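Local coordinates for putative acetoin utilization protein, acetoin dehydrogenase (Thermus thermophilus, PDB 5AWE) that is of unknown function but joins a pair of CBS domains to an ACT domain, and so probably senses a small ligand, perhaps in acetoin metabolism, at residues G45-D49 against K50-D54; A90-P93 against L94-A98; G119-V123 against T124-R128; A129-V133 against L134-L138. All coordinates share one frame; numbering follows the deposited sequence.

Contact 1 (G45-D49 against K50-D54)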
loop_
_atom_site.group_PDB
_atom_site.type_symbol
_atom_site.label_atom_id
_atom_site.label_comp_id
_atom_site.label_asym_id
_atom_site.label_seq_id
_atom_site.Cartn_x
_atom_site.Cartn_y
_atom_site.Cartn_z
ATOM N N GLY A 45 -4.421 -23.321 15.235
ATOM C CA GLY A 45 -5.130 -22.331 14.447
ATOM C C GLY A 45 -5.045 -22.583 12.961
ATOM O O GLY A 45 -4.328 -23.471 12.509
ATOM N N LEU A 46 -5.784 -21.790 12.194
ATOM C CA LEU A 46 -5.832 -21.951 10.748
ATOM C C LEU A 46 -5.974 -20.599 10.064
ATOM O O LEU A 46 -6.719 -19.730 10.528
ATOM C CB LEU A 46 -7.000 -22.862 10.360
ATOM C CG LEU A 46 -7.081 -23.362 8.912
ATOM C CD1 LEU A 46 -7.843 -22.375 8.069
ATOM C CD2 LEU A 46 -5.681 -23.579 8.364
ATOM N N VAL A 47 -5.248 -20.430 8.960
ATOM C CA VAL A 47 -5.279 -19.189 8.201
ATOM C C VAL A 47 -5.451 -19.461 6.711
ATOM O O VAL A 47 -4.822 -20.372 6.162
ATOM C CB VAL A 47 -3.975 -18.365 8.411
ATOM C CG1 VAL A 47 -3.903 -17.841 9.832
ATOM C CG2 VAL A 47 -2.774 -19.229 8.130
ATOM N N THR A 48 -6.301 -18.671 6.064
ATOM C CA THR A 48 -6.403 -18.687 4.610
ATOM C C THR A 48 -5.669 -17.500 3.980
ATOM O O THR A 48 -5.289 -16.546 4.664
ATOM C CB THR A 48 -7.856 -18.617 4.146
ATOM O OG1 THR A 48 -8.390 -17.330 4.470
ATOM C CG2 THR A 48 -8.688 -19.703 4.819
ATOM N N ASP A 49 -5.484 -17.568 2.666
ATOM C CA ASP A 49 -4.904 -16.470 1.909
ATOM C C ASP A 49 -5.770 -15.225 2.088
ATOM O O ASP A 49 -5.249 -14.116 2.234
ATOM C CB ASP A 49 -4.821 -16.846 0.427
ATOM C CG ASP A 49 -3.893 -15.932 -0.364
ATOM O OD1 ASP A 49 -2.662 -16.025 -0.184
ATOM O OD2 ASP A 49 -4.393 -15.123 -1.172
ATOM N N LYS A 50 -7.088 -15.406 2.087
ATOM C CA LYS A 50 -7.999 -14.297 2.355
ATOM C C LYS A 50 -7.739 -13.652 3.716
ATOM O O LYS A 50 -7.480 -12.452 3.797
ATOM C CB LYS A 50 -9.450 -14.769 2.296
ATOM C CG LYS A 50 -10.140 -14.539 0.966
ATOM C CD LYS A 50 -11.650 -14.404 1.153
ATOM C CE LYS A 50 -11.996 -13.149 1.950
ATOM N NZ LYS A 50 -13.443 -13.079 2.303
ATOM N N ASP A 51 -7.819 -14.449 4.782
ATOM C CA ASP A 51 -7.492 -13.978 6.129
ATOM C C ASP A 51 -6.233 -13.096 6.131
ATOM O O ASP A 51 -6.227 -12.010 6.711
ATOM C CB ASP A 51 -7.259 -15.166 7.076
ATOM C CG ASP A 51 -8.533 -15.938 7.395
ATOM O OD1 ASP A 51 -8.419 -17.011 8.028
ATOM O OD2 ASP A 51 -9.639 -15.481 7.020
ATOM N N LEU A 52 -5.170 -13.572 5.487
ATOM C CA LEU A 52 -3.909 -12.845 5.457
ATOM C C LEU A 52 -4.023 -11.523 4.691
ATOM O O LEU A 52 -3.555 -10.488 5.158
ATOM C CB LEU A 52 -2.819 -13.711 4.821
ATOM C CG LEU A 52 -1.971 -14.659 5.677
ATOM C CD1 LEU A 52 -2.370 -14.592 7.160
ATOM C CD2 LEU A 52 -2.122 -16.073 5.119
ATOM N N LYS A 53 -4.649 -11.574 3.519
ATOM C CA LYS A 53 -4.834 -10.400 2.670
ATOM C C LYS A 53 -5.751 -9.349 3.298
ATOM O O LYS A 53 -5.475 -8.153 3.210
ATOM C CB LYS A 53 -5.413 -10.818 1.316
ATOM C CG LYS A 53 -4.391 -11.213 0.260
ATOM C CD LYS A 53 -3.328 -12.154 0.789
ATOM C CE LYS A 53 -2.391 -12.573 -0.332
ATOM N NZ LYS A 53 -3.151 -12.853 -1.582
ATOM N N ASP A 54 -6.841 -9.792 3.921
ATOM C CA ASP A 54 -7.827 -8.869 4.483
ATOM C C ASP A 54 -7.457 -8.405 5.888
ATOM O O ASP A 54 -8.234 -7.706 6.542
ATOM C CB ASP A 54 -9.220 -9.515 4.520
ATOM C CG ASP A 54 -9.838 -9.677 3.133
ATOM O OD1 ASP A 54 -9.190 -9.302 2.130
ATOM O OD2 ASP A 54 -10.977 -10.188 3.050
#
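T48 and D51 form a capping box where strand 42-48 turns into helix 49-53. The hydroxyl of T48 takes the first-turn amide: D51 N lies 3.0 Å from T48 OG1, and the N-H...O angle of 171° makes this bond nearly straight. In return, the carboxylate of D51 reaches back to the cap residue, though the bond from T48 N to D51 OD1 is weak at 3.3 Å. T48 can serve as cap because OG1 stands between its backbone N and carbonyl carbon (chi1 68°), which turns the hydroxyl toward the helix start.

Backbone bonds continue the turn, L52 N donating to T48 O at 3.1 Å and K53 N to D49 O at 2.9 Å.

Across the first turn a salt bridge forms: K53 NZ meets D49 OD2 at 2.6 Å, on the syn side of the carboxylate and 27° out of its plane. The lysine chain bends at chi2 and chi4 as it folds back over D49 O.

Apolar contact is slight, V47 CB lying 4.3 Å from L52 CD1.

Within this first CBS domain, V47 also packs on L35 of strand 34-39, while L52 rests on I24 and L27 of helix 20-30. K53 lies at a subunit boundary, where it forms a cation-pi contact with W66 of the fourth subunit.

Contact 2 (A90-P93 against L94-A98)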
loop_
_atom_site.group_PDB
_atom_site.type_symbol
_atom_site.label_atom_id
_atom_site.label_comp_id
_atom_site.label_asym_id
_atom_site.label_seq_id
_atom_site.Cartn_x
_atom_site.Cartn_y
_atom_site.Cartn_z
ATOM N N ALA A 90 -8.435 -38.723 9.308
ATOM C CA ALA A 90 -8.004 -39.343 8.062
ATOM C C ALA A 90 -8.910 -40.524 7.690
ATOM O O ALA A 90 -9.244 -40.719 6.519
ATOM C CB ALA A 90 -6.555 -39.812 8.196
ATOM N N ASP A 91 -9.314 -41.296 8.694
ATOM C CA ASP A 91 -10.053 -42.533 8.468
ATOM C C ASP A 91 -11.547 -42.304 8.377
ATOM O O ASP A 91 -12.319 -43.252 8.369
ATOM C CB ASP A 91 -9.778 -43.537 9.591
ATOM C CG ASP A 91 -10.369 -43.100 10.919
ATOM O OD1 ASP A 91 -11.556 -42.713 10.947
ATOM O OD2 ASP A 91 -9.649 -43.146 11.939
ATOM N N ALA A 92 -11.960 -41.046 8.322
ATOM C CA ALA A 92 -13.379 -40.728 8.237
ATOM C C ALA A 92 -13.900 -40.924 6.821
ATOM O O ALA A 92 -13.128 -40.926 5.853
ATOM C CB ALA A 92 -13.615 -39.298 8.674
ATOM N N PRO A 93 -15.220 -41.127 6.678
ATOM C CA PRO A 93 -15.729 -41.303 5.315
ATOM C C PRO A 93 -15.588 -39.980 4.564
ATOM O O PRO A 93 -15.734 -38.906 5.149
ATOM C CB PRO A 93 -17.191 -41.710 5.512
ATOM C CG PRO A 93 -17.535 -41.273 6.897
ATOM C CD PRO A 93 -16.265 -41.314 7.697
ATOM N N LEU A 94 -15.282 -40.064 3.276
ATOM C CA LEU A 94 -15.110 -38.881 2.463
ATOM C C LEU A 94 -16.274 -37.910 2.707
ATOM O O LEU A 94 -16.050 -36.707 2.868
ATOM C CB LEU A 94 -15.012 -39.288 0.983
ATOM C CG LEU A 94 -14.709 -38.231 -0.089
ATOM C CD1 LEU A 94 -15.970 -37.441 -0.406
ATOM C CD2 LEU A 94 -13.570 -37.308 0.386
ATOM N N GLU A 95 -17.498 -38.441 2.781
ATOM C CA GLU A 95 -18.715 -37.619 2.885
ATOM C C GLU A 95 -18.738 -36.698 4.112
ATOM O O GLU A 95 -19.429 -35.674 4.118
ATOM C CB GLU A 95 -19.978 -38.503 2.911
ATOM C CG GLU A 95 -20.112 -39.477 1.746
ATOM C CD GLU A 95 -19.598 -40.871 2.085
ATOM O OE1 GLU A 95 -20.430 -41.771 2.291
ATOM O OE2 GLU A 95 -18.365 -41.073 2.145
ATOM N N LYS A 96 -17.987 -37.058 5.147
ATOM C CA LYS A 96 -17.940 -36.247 6.357
ATOM C C LYS A 96 -17.271 -34.906 6.059
ATOM O O LYS A 96 -17.698 -33.860 6.544
ATOM C CB LYS A 96 -17.161 -36.979 7.455
ATOM C CG LYS A 96 -17.561 -36.578 8.864
ATOM C CD LYS A 96 -16.550 -37.088 9.884
ATOM C CE LYS A 96 -17.127 -37.133 11.297
ATOM N NZ LYS A 96 -17.771 -38.447 11.585
ATOM N N ALA A 97 -16.225 -34.944 5.244
ATOM C CA ALA A 97 -15.515 -33.732 4.881
ATOM C C ALA A 97 -16.463 -32.796 4.143
ATOM O O ALA A 97 -16.538 -31.607 4.460
ATOM C CB ALA A 97 -14.301 -34.065 4.005
ATOM N N ALA A 98 -17.191 -33.334 3.167
ATOM C CA ALA A 98 -18.096 -32.513 2.367
ATOM C C ALA A 98 -19.132 -31.859 3.269
ATOM O O ALA A 98 -19.503 -30.701 3.067
ATOM C CB ALA A 98 -18.797 -33.365 1.296
#
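P93 and K96 are joined at the start of helix 94-103 by a backbone bond, K96 N to P93 O at 2.9 Å. The amide hydrogen approaches from above the carbonyl plane, 48° out of it, with a C=O...N angle of 130°. This is the geometry of a tight first turn, and K96 CB comes within 3.3 Å of the same oxygen.

The lysine side chain then runs back along the incoming loop. CG is anti to the backbone N (chi1 -154°) and the next torsion is extended as well, which carries the methylene CD to 3.9 Å from A92 CB. Only aliphatic carbon is used here, with the bend at chi4 coming beyond the touching atom.

On the pyrrolidine ring of P93, CB is approached by E95 OE2 at 3.6 Å, a plain van der Waals contact. The charge of that glutamate is answered across the subunit interface, where E95 OE1 forms salt bridges with R142 and R184 of the third subunit.

The chemistry is therefore divided: one backbone bond and apolar contacts shape the turn, whereas the acidic group beside the proline ties this CBS domain to the ACT domain of a neighbouring copy.

Contact 3 (G119-V123 against T124-R128)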
loop_
_atom_site.group_PDB
_atom_site.type_symbol
_atom_site.label_atom_id
_atom_site.label_comp_id
_atom_site.label_asym_id
_atom_site.label_seq_id
_atom_site.Cartn_x
_atom_site.Cartn_y
_atom_site.Cartn_z
ATOM N N GLY A 119 -2.492 -34.421 6.745
ATOM C CA GLY A 119 -2.699 -33.820 5.441
ATOM C C GLY A 119 -3.796 -32.773 5.393
ATOM O O GLY A 119 -4.251 -32.260 6.420
ATOM N N ILE A 120 -4.228 -32.452 4.181
ATOM C CA ILE A 120 -5.258 -31.451 4.007
ATOM C C ILE A 120 -6.181 -31.842 2.850
ATOM O O ILE A 120 -5.718 -32.288 1.801
ATOM C CB ILE A 120 -4.600 -30.077 3.762
ATOM C CG1 ILE A 120 -5.613 -28.962 3.990
ATOM C CG2 ILE A 120 -4.015 -30.014 2.362
ATOM C CD1 ILE A 120 -4.990 -27.746 4.611
ATOM N N ILE A 121 -7.487 -31.700 3.050
ATOM C CA ILE A 121 -8.450 -32.037 2.003
ATOM C C ILE A 121 -9.323 -30.830 1.656
ATOM O O ILE A 121 -9.847 -30.139 2.543
ATOM C CB ILE A 121 -9.349 -33.234 2.428
ATOM C CG1 ILE A 121 -10.283 -33.627 1.274
ATOM C CG2 ILE A 121 -10.154 -32.873 3.669
ATOM C CD1 ILE A 121 -11.014 -34.960 1.480
ATOM N N THR A 122 -9.470 -30.565 0.363
ATOM C CA THR A 122 -10.171 -29.365 -0.079
ATOM C C THR A 122 -11.446 -29.708 -0.829
ATOM O O THR A 122 -11.741 -30.883 -1.076
ATOM C CB THR A 122 -9.287 -28.509 -1.003
ATOM O OG1 THR A 122 -9.091 -29.197 -2.243
ATOM C CG2 THR A 122 -7.926 -28.250 -0.352
ATOM N N VAL A 123 -12.192 -28.669 -1.192
ATOM C CA VAL A 123 -13.430 -28.829 -1.942
ATOM C C VAL A 123 -13.206 -29.498 -3.290
ATOM O O VAL A 123 -14.032 -30.295 -3.723
ATOM C CB VAL A 123 -14.150 -27.473 -2.162
ATOM C CG1 VAL A 123 -14.745 -26.995 -0.852
ATOM C CG2 VAL A 123 -13.171 -26.424 -2.696
ATOM N N THR A 124 -12.090 -29.213 -3.950
ATOM C CA THR A 124 -11.868 -29.833 -5.251
ATOM C C THR A 124 -11.446 -31.293 -5.101
ATOM O O THR A 124 -11.622 -32.084 -6.026
ATOM C CB THR A 124 -10.813 -29.057 -6.115
ATOM O OG1 THR A 124 -9.504 -29.203 -5.555
ATOM C CG2 THR A 124 -11.166 -27.573 -6.171
ATOM N N ASP A 125 -10.905 -31.657 -3.937
ATOM C CA ASP A 125 -10.580 -33.060 -3.669
ATOM C C ASP A 125 -11.877 -33.842 -3.499
ATOM O O ASP A 125 -12.024 -34.948 -4.027
ATOM C CB ASP A 125 -9.735 -33.204 -2.396
ATOM C CG ASP A 125 -8.349 -32.569 -2.522
ATOM O OD1 ASP A 125 -7.691 -32.722 -3.579
ATOM O OD2 ASP A 125 -7.918 -31.916 -1.547
ATOM N N VAL A 126 -12.818 -33.255 -2.760
ATOM C CA VAL A 126 -14.111 -33.885 -2.535
ATOM C C VAL A 126 -14.852 -33.980 -3.862
ATOM O O VAL A 126 -15.559 -34.949 -4.123
ATOM C CB VAL A 126 -14.957 -33.078 -1.514
ATOM C CG1 VAL A 126 -16.325 -33.704 -1.349
ATOM C CG2 VAL A 126 -14.254 -33.041 -0.169
ATOM N N LEU A 127 -14.676 -32.982 -4.718
ATOM C CA LEU A 127 -15.314 -33.033 -6.025
ATOM C C LEU A 127 -14.778 -34.215 -6.812
ATOM O O LEU A 127 -15.541 -35.013 -7.344
ATOM C CB LEU A 127 -15.074 -31.735 -6.799
ATOM C CG LEU A 127 -15.977 -30.563 -6.402
ATOM C CD1 LEU A 127 -15.776 -29.407 -7.371
ATOM C CD2 LEU A 127 -17.436 -31.020 -6.406
ATOM N N ARG A 128 -13.458 -34.327 -6.877
ATOM C CA ARG A 128 -12.828 -35.445 -7.567
ATOM C C ARG A 128 -13.420 -36.778 -7.074
ATOM O O ARG A 128 -13.770 -37.651 -7.871
ATOM C CB ARG A 128 -11.311 -35.410 -7.327
ATOM C CG ARG A 128 -10.505 -36.215 -8.345
ATOM C CD ARG A 128 -9.022 -35.828 -8.353
ATOM N NE ARG A 128 -8.326 -36.267 -7.145
ATOM C CZ ARG A 128 -8.051 -35.468 -6.118
ATOM N NH1 ARG A 128 -8.414 -34.189 -6.162
ATOM N NH2 ARG A 128 -7.424 -35.944 -5.044
HETATM O O HOH W 1 -5.513 -30.606 -0.676
#
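T122, the N-cap of helix 123-133, and D125 hold the helix start through the aspartate oxygen OD2, which accepts T122 N at 2.8 Å with an N-H...O angle of 159°. The amide comes to the anti side of the carboxylate, tilted out of its plane. D125 CG stands anti to its own carbonyl carbon (chi1 -66°), and this swings the carboxylate back to the cap residue. The threonine hydroxyl OG1 lies 3.0 Å from D125 OD2, at best a weak bond, and water 1 donates both to OD2 and to I120 O.

The other oxygen, D125 OD1, forms a salt bridge with R128 NH1, 3.1 Å away, through its anti lone pair and in the guanidinium plane. With both oxygens engaged, the carboxylate is fixed in rotation. Replacing D125 with an alanine would probably leave T122 N without its acceptor and R128 without this charged mate, setting the guanidinium freer to turn.

V126 N bonds in the carbonyl plane to T122 O at 3.1 Å, and L127 N follows to V123 O. Outside this polar core, the I121 side chain crosses that of V126 at about a right angle, with CD1 to CG2 at 4.1 Å, while I121 CG1 lies against D125 CB at 3.7 Å.

In this second CBS domain the axes of segments 119-122 and 124-128 are inclined at 72°. I121 packs on L109 and V111 of strand 108-113, V126 on A98 and M101 of helix 94-103, and L127 on M101 of the third subunit.

Contact 4 (A129-V133 against L134-L138)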
loop_
_atom_site.group_PDB
_atom_site.type_symbol
_atom_site.label_atom_id
_atom_site.label_comp_id
_atom_site.label_asym_id
_atom_site.label_seq_id
_atom_site.Cartn_x
_atom_site.Cartn_y
_atom_site.Cartn_z
ATOM N N ALA A 129 -13.548 -36.915 -5.758
ATOM C CA ALA A 129 -14.033 -38.151 -5.155
ATOM C C ALA A 129 -15.438 -38.503 -5.641
ATOM O O ALA A 129 -15.698 -39.640 -6.039
ATOM C CB ALA A 129 -14.023 -38.024 -3.627
ATOM N N PHE A 130 -16.342 -37.526 -5.610
ATOM C CA PHE A 130 -17.717 -37.754 -6.040
ATOM C C PHE A 130 -17.744 -38.058 -7.524
ATOM O O PHE A 130 -18.543 -38.863 -7.988
ATOM C CB PHE A 130 -18.592 -36.534 -5.739
ATOM C CG PHE A 130 -19.007 -36.421 -4.294
ATOM C CD1 PHE A 130 -19.479 -37.529 -3.602
ATOM C CD2 PHE A 130 -18.927 -35.204 -3.626
ATOM C CE1 PHE A 130 -19.868 -37.432 -2.258
ATOM C CE2 PHE A 130 -19.312 -35.093 -2.289
ATOM C CZ PHE A 130 -19.785 -36.212 -1.603
ATOM N N ILE A 131 -16.850 -37.421 -8.262
ATOM C CA ILE A 131 -16.752 -37.645 -9.693
ATOM C C ILE A 131 -16.317 -39.082 -9.964
ATOM O O ILE A 131 -16.784 -39.715 -10.913
ATOM C CB ILE A 131 -15.747 -36.670 -10.324
ATOM C CG1 ILE A 131 -16.311 -35.251 -10.274
ATOM C CG2 ILE A 131 -15.434 -37.081 -11.748
ATOM C CD1 ILE A 131 -15.294 -34.164 -10.627
ATOM N N GLU A 132 -15.436 -39.602 -9.120
ATOM C CA GLU A 132 -14.967 -40.965 -9.294
ATOM C C GLU A 132 -16.021 -42.000 -8.873
ATOM O O GLU A 132 -16.368 -42.896 -9.650
ATOM C CB GLU A 132 -13.686 -41.178 -8.488
ATOM C CG GLU A 132 -13.114 -42.580 -8.592
ATOM C CD GLU A 132 -11.689 -42.657 -8.070
ATOM O OE1 GLU A 132 -11.352 -43.662 -7.406
ATOM O OE2 GLU A 132 -10.907 -41.710 -8.323
ATOM N N VAL A 133 -16.538 -41.880 -7.652
ATOM C CA VAL A 133 -17.374 -42.935 -7.106
ATOM C C VAL A 133 -18.762 -42.983 -7.745
ATOM O O VAL A 133 -19.420 -44.023 -7.715
ATOM C CB VAL A 133 -17.514 -42.824 -5.562
ATOM C CG1 VAL A 133 -16.134 -42.705 -4.932
ATOM C CG2 VAL A 133 -18.418 -41.669 -5.175
ATOM N N LEU A 134 -19.196 -41.876 -8.339
ATOM C CA LEU A 134 -20.479 -41.849 -9.039
ATOM C C LEU A 134 -20.298 -42.112 -10.542
ATOM O O LEU A 134 -21.273 -42.273 -11.276
ATOM C CB LEU A 134 -21.175 -40.495 -8.826
ATOM C CG LEU A 134 -21.387 -39.963 -7.395
ATOM C CD1 LEU A 134 -22.091 -38.611 -7.463
ATOM C CD2 LEU A 134 -22.214 -40.925 -6.566
ATOM N N GLY A 135 -19.045 -42.149 -10.993
ATOM C CA GLY A 135 -18.760 -42.527 -12.368
ATOM C C GLY A 135 -19.091 -41.462 -13.405
ATOM O O GLY A 135 -19.483 -41.788 -14.523
ATOM N N LEU A 136 -18.933 -40.193 -13.045
ATOM C CA LEU A 136 -19.382 -39.102 -13.904
ATOM C C LEU A 136 -18.501 -38.996 -15.145
ATOM O O LEU A 136 -18.802 -38.250 -16.077
ATOM C CB LEU A 136 -19.365 -37.771 -13.131
ATOM C CG LEU A 136 -20.089 -37.741 -11.774
ATOM C CD1 LEU A 136 -20.046 -36.333 -11.199
ATOM C CD2 LEU A 136 -21.530 -38.211 -11.926
ATOM N N LYS A 137 -17.409 -39.748 -15.153
ATOM C CA LYS A 137 -16.487 -39.734 -16.277
ATOM C C LYS A 137 -16.481 -41.050 -17.045
ATOM O O LYS A 137 -15.637 -41.250 -17.913
ATOM C CB LYS A 137 -15.069 -39.437 -15.789
ATOM C CG LYS A 137 -14.759 -37.971 -15.587
ATOM C CD LYS A 137 -13.346 -37.797 -15.064
ATOM C CE LYS A 137 -12.902 -36.342 -15.149
ATOM N NZ LYS A 137 -12.846 -35.848 -16.559
ATOM N N LEU A 138 -17.410 -41.948 -16.724
ATOM C CA LEU A 138 -17.408 -43.282 -17.322
ATOM C C LEU A 138 -18.272 -43.411 -18.567
ATOM O O LEU A 138 -18.433 -44.513 -19.098
ATOM C CB LEU A 138 -17.854 -44.327 -16.301
ATOM C CG LEU A 138 -16.953 -44.489 -15.078
ATOM C CD1 LEU A 138 -17.452 -45.666 -14.264
ATOM C CD2 LEU A 138 -15.497 -44.705 -15.515
HETATM O O HOH W 2 -15.865 -41.170 -13.044
#
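I131 and L136 set their side chains at about a right angle where helix 123-133 ends, I131 CG1 meeting L136 CD1 at 4.0 Å. The other branch of the isoleucine, CG2, faces the aliphatic chain of K137 obliquely and touches both CG and CD. I131 is thus covered by two residues that the chain brings back past the helix end.

L134 folds its branch over the last helical turn. Its CG lies anti to its own carbonyl carbon (chi1 -53°), which places the branch over F130 O; CD1 comes 4.4 Å from F130 CB, and V133 CG2 sits 4.1 Å from L134 CG. A glycine in place of L134 would probably open a gap beside F130 and V133, and also beside F130 of the third subunit, on which this leucine packs.

The reversal is a Schellman motif. L136 N bonds to I131 O at 3.1 Å, in the carbonyl plane, and G135 N to E132 O at 3.1 Å from well above that carbonyl's plane. G135 has a positive phi of 75°, readily adopted by glycine. Water 2 donates to I131 O at 2.7 Å and accepts from K137 N.

Chemically, then, the helix closes with backbone carbonyls satisfied by the returning amides and a bridging water, under a leucine-rich apolar cover, as the chain leaves for the ACT domain.

Contacts 2, 3 and 4 form one packed body. Contacts 2 and 3 have centres 10 Å apart and touch through L94 CD2 and I121 CD1 at 3.6 Å; contact 4 joins through L94 CG and A129 CB, also at 3.6 Å. L94 thus links all three. Contacts 3 and 4 occupy the beginning and end of helix 123-133, their centres 14 Å apart. Contact 1 belongs to the other CBS domain, about 6 Å from contact 3 at the nearest atoms and 32 Å from contact 4 between centres. Contacts 1 and 3 both place a threonine N-cap at a strand-to-helix junction, consistent with the CBS repeat. All four reach the third subunit.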